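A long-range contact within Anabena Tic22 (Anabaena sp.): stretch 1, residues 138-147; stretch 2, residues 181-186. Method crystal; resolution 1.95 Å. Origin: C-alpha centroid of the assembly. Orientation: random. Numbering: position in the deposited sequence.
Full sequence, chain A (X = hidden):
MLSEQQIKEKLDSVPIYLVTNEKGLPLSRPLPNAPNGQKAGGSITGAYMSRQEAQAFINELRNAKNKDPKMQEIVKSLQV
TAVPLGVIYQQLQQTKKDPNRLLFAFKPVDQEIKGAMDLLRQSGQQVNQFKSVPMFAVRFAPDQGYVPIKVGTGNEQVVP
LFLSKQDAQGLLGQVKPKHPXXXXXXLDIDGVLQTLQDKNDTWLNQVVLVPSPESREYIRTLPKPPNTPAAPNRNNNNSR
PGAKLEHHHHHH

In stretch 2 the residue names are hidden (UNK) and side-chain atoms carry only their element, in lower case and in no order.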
ATOM      1  N   VAL A 138      -8.265  -7.948  12.085  1.00 31.61           N
ATOM      2  CA  VAL A 138      -9.339  -8.445  12.932  1.00 32.58           C
ATOM      3  C   VAL A 138      -8.798  -8.912  14.274  1.00 33.77           C
ATOM      4  O   VAL A 138      -7.788  -9.599  14.329  1.00 32.55           O
ATOM      5  CB  VAL A 138     -10.096  -9.568  12.242  1.00 32.42           C
ATOM      6  CG1 VAL A 138     -11.149 -10.224  13.195  1.00 33.20           C
ATOM      7  CG2 VAL A 138     -10.744  -8.992  10.999  1.00 33.56           C
ATOM      8  N   ARG A 139      -9.476  -8.523  15.346  1.00 35.29           N
ATOM      9  CA  ARG A 139      -9.042  -8.907  16.690  1.00 37.59           C
ATOM     10  C   ARG A 139     -10.166  -9.627  17.358  1.00 38.23           C
ATOM     11  O   ARG A 139     -11.333  -9.350  17.077  1.00 39.24           O
ATOM     12  CB  ARG A 139      -8.695  -7.691  17.531  1.00 38.37           C
ATOM     13  CG  ARG A 139      -7.658  -6.770  16.934  1.00 38.52           C
ATOM     14  CD  ARG A 139      -7.320  -5.682  17.919  1.00 39.49           C
ATOM     15  NE  ARG A 139      -8.356  -4.662  18.004  1.00 41.74           N
ATOM     16  CZ  ARG A 139      -8.181  -3.455  18.540  1.00 43.54           C
ATOM     17  NH1 ARG A 139      -7.006  -3.097  19.049  1.00 42.35           N
ATOM     18  NH2 ARG A 139      -9.193  -2.593  18.554  1.00 45.15           N
ATOM     19  N   PHE A 140      -9.815 -10.545  18.247  1.00 39.60           N
ATOM     20  CA  PHE A 140     -10.808 -11.240  19.067  1.00 40.74           C
ATOM     21  C   PHE A 140     -11.632 -10.248  19.931  1.00 41.73           C
ATOM     22  O   PHE A 140     -12.836 -10.453  20.159  1.00 41.05           O
ATOM     23  CB  PHE A 140     -10.122 -12.292  19.951  1.00 41.67           C
ATOM     24  CG  PHE A 140      -9.579 -13.481  19.187  1.00 41.80           C
ATOM     25  CD1 PHE A 140     -10.447 -14.411  18.613  1.00 45.04           C
ATOM     26  CD2 PHE A 140      -8.228 -13.664  19.025  1.00 41.74           C
ATOM     27  CE1 PHE A 140      -9.957 -15.487  17.878  1.00 44.33           C
ATOM     28  CE2 PHE A 140      -7.734 -14.744  18.300  1.00 42.65           C
ATOM     29  CZ  PHE A 140      -8.591 -15.654  17.737  1.00 42.47           C
ATOM     30  N   ALA A 141     -10.970  -9.196  20.405  1.00 42.06           N
ATOM     31  CA  ALA A 141     -11.610  -8.109  21.149  1.00 43.93           C
ATOM     32  C   ALA A 141     -10.610  -6.963  21.205  1.00 44.88           C
ATOM     33  O   ALA A 141      -9.423  -7.195  21.011  1.00 43.70           O
ATOM     34  CB  ALA A 141     -12.004  -8.565  22.583  1.00 45.05           C
ATOM     35  N   PRO A 142     -11.075  -5.723  21.452  1.00 46.97           N
ATOM     36  CA  PRO A 142     -10.171  -4.562  21.477  1.00 48.38           C
ATOM     37  C   PRO A 142      -8.902  -4.773  22.307  1.00 49.90           C
ATOM     38  O   PRO A 142      -7.840  -4.270  21.956  1.00 50.08           O
ATOM     39  CB  PRO A 142     -11.034  -3.450  22.083  1.00 49.20           C
ATOM     40  CG  PRO A 142     -12.441  -3.823  21.711  1.00 49.31           C
ATOM     41  CD  PRO A 142     -12.477  -5.340  21.697  1.00 48.02           C
ATOM     42  N   ASP A 143      -9.030  -5.538  23.386  1.00 51.96           N
ATOM     43  CA  ASP A 143      -7.931  -5.825  24.323  1.00 53.60           C
ATOM     44  C   ASP A 143      -7.323  -7.215  24.112  1.00 53.01           C
ATOM     45  O   ASP A 143      -6.583  -7.715  24.966  1.00 54.44           O
ATOM     46  CB  ASP A 143      -8.462  -5.725  25.766  1.00 55.18           C
ATOM     47  CG  ASP A 143      -9.864  -6.287  25.896  1.00 58.22           C
ATOM     48  OD1 ASP A 143     -10.050  -7.513  25.708  1.00 61.42           O
ATOM     49  OD2 ASP A 143     -10.793  -5.486  26.134  1.00 62.95           O
ATOM     50  N   GLN A 144      -7.626  -7.854  22.989  1.00 51.16           N
ATOM     51  CA  GLN A 144      -7.168  -9.226  22.773  1.00 50.37           C
ATOM     52  C   GLN A 144      -6.352  -9.330  21.471  1.00 47.79           C
ATOM     53  O   GLN A 144      -6.106  -8.317  20.833  1.00 47.09           O
ATOM     54  CB  GLN A 144      -8.369 -10.184  22.874  1.00 51.06           C
ATOM     55  CG  GLN A 144      -8.770 -10.432  24.365  1.00 55.12           C
ATOM     56  CD  GLN A 144     -10.110 -11.136  24.566  1.00 59.13           C
ATOM     57  OE1 GLN A 144     -10.843 -11.431  23.607  1.00 63.01           O
ATOM     58  NE2 GLN A 144     -10.433 -11.414  25.827  1.00 60.58           N
ATOM     59  N   GLY A 145      -5.890 -10.531  21.123  1.00 45.81           N
ATOM     60  CA  GLY A 145      -4.909 -10.718  20.054  1.00 43.83           C
ATOM     61  C   GLY A 145      -5.501 -10.691  18.661  1.00 42.45           C
ATOM     62  O   GLY A 145      -6.723 -10.640  18.495  1.00 41.40           O
ATOM     63  N   TYR A 146      -4.624 -10.725  17.659  1.00 41.30           N
ATOM     64  CA  TYR A 146      -5.017 -10.753  16.257  1.00 40.21           C
ATOM     65  C   TYR A 146      -5.423 -12.171  15.897  1.00 41.18           C
ATOM     66  O   TYR A 146      -4.727 -13.118  16.265  1.00 40.89           O
ATOM     67  CB  TYR A 146      -3.864 -10.278  15.366  1.00 38.77           C
ATOM     68  CG  TYR A 146      -3.529  -8.894  15.729  1.00 36.89           C
ATOM     69  CD1 TYR A 146      -4.319  -7.860  15.295  1.00 35.72           C
ATOM     70  CD2 TYR A 146      -2.481  -8.612  16.593  1.00 36.63           C
ATOM     71  CE1 TYR A 146      -4.064  -6.570  15.668  1.00 37.27           C
ATOM     72  CE2 TYR A 146      -2.225  -7.315  16.987  1.00 36.90           C
ATOM     73  CZ  TYR A 146      -3.024  -6.302  16.528  1.00 35.63           C
ATOM     74  OH  TYR A 146      -2.793  -5.008  16.894  1.00 37.67           O
ATOM     75  N   VAL A 147      -6.544 -12.287  15.182  1.00 41.12           N
ATOM     76  CA  VAL A 147      -7.081 -13.557  14.727  1.00 42.24           C
ATOM     77  C   VAL A 147      -6.241 -14.076  13.565  1.00 42.85           C
ATOM     78  O   VAL A 147      -6.068 -13.370  12.571  1.00 40.73           O
ATOM     79  CB  VAL A 147      -8.572 -13.428  14.233  1.00 42.16           C
ATOM     80  CG1 VAL A 147      -9.058 -14.738  13.628  1.00 42.84           C
ATOM     81  CG2 VAL A 147      -9.484 -12.997  15.352  1.00 42.45           C
ATOM     82  N   UNK A 181     -17.382  -9.904  20.908  1.00 51.71           N
ATOM     83  CA  UNK A 181     -16.627  -8.662  21.073  1.00 50.60           C
ATOM     84  C   UNK A 181     -15.571  -8.409  19.969  1.00 48.17           C
ATOM     85  O   UNK A 181     -14.868  -7.390  20.001  1.00 46.83           O
ATOM     86  n   UNK A 181     -15.079  -6.884  25.282  1.00 59.89           N
ATOM     87  c   UNK A 181     -16.340  -9.020  24.950  1.00 57.43           C
ATOM     88  c   UNK A 181     -15.986  -7.884  25.913  1.00 59.90           C
ATOM     89  c   UNK A 181     -16.918  -8.533  23.626  1.00 53.58           C
ATOM     90  c   UNK A 181     -15.934  -8.665  22.437  1.00 51.56           C
ATOM     91  N   UNK A 182     -15.449  -9.332  19.014  1.00 45.92           N
ATOM     92  CA  UNK A 182     -14.460  -9.176  17.917  1.00 43.77           C
ATOM     93  C   UNK A 182     -14.619  -7.849  17.164  1.00 42.20           C
ATOM     94  O   UNK A 182     -15.720  -7.332  17.003  1.00 41.63           O
ATOM     95  c   UNK A 182     -14.517 -10.357  16.952  1.00 43.38           C
ATOM     96  N   UNK A 183     -13.500  -7.274  16.726  1.00 40.74           N
ATOM     97  CA  UNK A 183     -13.559  -6.038  15.971  1.00 39.36           C
ATOM     98  C   UNK A 183     -12.436  -5.935  14.954  1.00 37.94           C
ATOM     99  O   UNK A 183     -11.551  -6.801  14.892  1.00 36.44           O
ATOM    100  c   UNK A 183     -13.552  -4.830  16.906  1.00 39.29           C
ATOM    101  o   UNK A 183     -11.296  -5.385  17.442  1.00 42.22           O
ATOM    102  o   UNK A 183     -11.993  -3.378  17.934  1.00 43.00           O
ATOM    103  c   UNK A 183     -12.187  -4.516  17.460  1.00 40.80           C
ATOM    104  N   UNK A 184     -12.492  -4.867  14.166  1.00 37.00           N
ATOM    105  CA  UNK A 184     -11.432  -4.564  13.210  1.00 35.68           C
ATOM    106  C   UNK A 184     -10.626  -3.383  13.740  1.00 35.93           C
ATOM    107  O   UNK A 184     -11.195  -2.331  13.979  1.00 36.30           O
ATOM    108  c   UNK A 184     -12.939  -5.295  11.331  1.00 35.17           C
ATOM    109  c   UNK A 184     -12.011  -4.190  11.841  1.00 35.63           C
ATOM    110  c   UNK A 184     -13.675  -4.954  10.013  1.00 35.60           C
ATOM    111  c   UNK A 184     -10.852  -3.920  10.842  1.00 32.50           C
ATOM    112  N   UNK A 185      -9.312  -3.556  13.902  1.00 35.73           N
ATOM    113  CA  UNK A 185      -8.404  -2.449  14.209  1.00 36.02           C
ATOM    114  C   UNK A 185      -7.913  -1.732  12.946  1.00 35.11           C
ATOM    115  O   UNK A 185      -7.489  -2.363  11.967  1.00 32.13           O
ATOM    116  c   UNK A 185      -6.366  -1.840  15.624  1.00 38.35           C
ATOM    117  c   UNK A 185      -7.173  -2.940  14.962  1.00 36.60           C
ATOM    118  o   UNK A 185      -4.632  -3.444  15.985  1.00 45.07           O
ATOM    119  c   UNK A 185      -5.072  -2.330  16.237  1.00 41.03           C
ATOM    120  n   UNK A 185      -4.452  -1.492  17.060  1.00 44.32           N
ATOM    121  N   UNK A 186      -7.956  -0.403  12.999  1.00 34.55           N
ATOM    122  CA  UNK A 186      -7.376   0.407  11.948  1.00 34.44           C
ATOM    123  C   UNK A 186      -5.873   0.605  12.199  1.00 34.00           C
ATOM    124  O   UNK A 186      -5.442   1.047  13.279  1.00 34.58           O
ATOM    125  c   UNK A 186      -7.432   2.537  10.681  1.00 33.87           C
ATOM    126  c   UNK A 186      -9.514   1.495  11.530  1.00 36.87           C
ATOM    127  c   UNK A 186      -8.074   1.745  11.813  1.00 34.71           C
TER

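Position 181 carries five side-chain atoms, four carbons in an unbranched row ending in a nitrogen. The terminal nitrogen at 181 lies 4.6 Å from OD2 of Asp143, so the opposite charges are near each other but beyond salt-bridge range. That chain is lysine, Lys181. Its CB lies 3.9 Å from CB of Ala141, while its backbone O accepts a CA-H...O contact from CA of Ala141 (3.5 Å, angle at H 165°).

Position 182 has a single side-chain carbon, which lies 3.3 Å from O of Arg139. One carbon defines alanine, Ala182. Its backbone does most of the touching: CA of Ala182 is 3.0 Å from O of Phe140 and 3.2 Å from O of Arg139, both as CA-H...O contacts. The N of Ala182 comes within 3.1 Å of O of Phe140, yet the angle is too poor for a hydrogen bond.

Position 183 shows two carbons, the second bearing two oxygens; one oxygen lies 3.1 Å from NE of Arg139 and the other 3.0 Å from NH2 of Arg139. Glutamate would have a third carbon between CB and the carboxylate; here the carboxylate carbon is bonded to CB directly, hence Asp183. With chi1 at 77° (p), the carboxylate meets the guanidinium of Arg139 near its plane: NE of Arg139 donates to OD1 of Asp183 and NH2 of Arg139 to OD2 of Asp183, each with an angle of 164°. This two-pronged salt bridge is matched by a backbone pair, Arg139 N to Asp183 O at 2.7 Å and Asp183 N to Arg139 O at 3.0 Å.

Position 184 has four carbons, forked at the first, with one arm two carbons long. A carbon at 184 lies 4.3 Å from CG2 of Val138. This is isoleucine, Ile184, and the touching atom is CG1, an apolar pairing on the same sheet face.

Position 185 has three carbons in a row, the third carrying one oxygen and one nitrogen; the oxygen lies 2.6 Å from OH of Tyr146. The amide identifies Gln185. The extended chain (chi1 and chi2 both t) brings OE1 to the Tyr146 hydroxyl, which donates the hydrogen bond, and places CD of Gln185 over one face of the Arg139 guanidinium, 3.5 Å from NH1 of Arg139.

Position 186 has one carbon carrying two more, the valine pattern. Val186 points away and makes no contact with stretch 1.

The contact is a short antiparallel pairing: Arg139 and Asp183 form the hydrogen-bonded pair, Val138 and Ile184 the non-hydrogen-bonded one. The first pair is joined through both backbone hydrogen bonds and a salt bridge. Gln185 extends the polar cluster to Tyr146, and 536 Å² is buried in all.

Stretch 2 (181-186) KADIQV
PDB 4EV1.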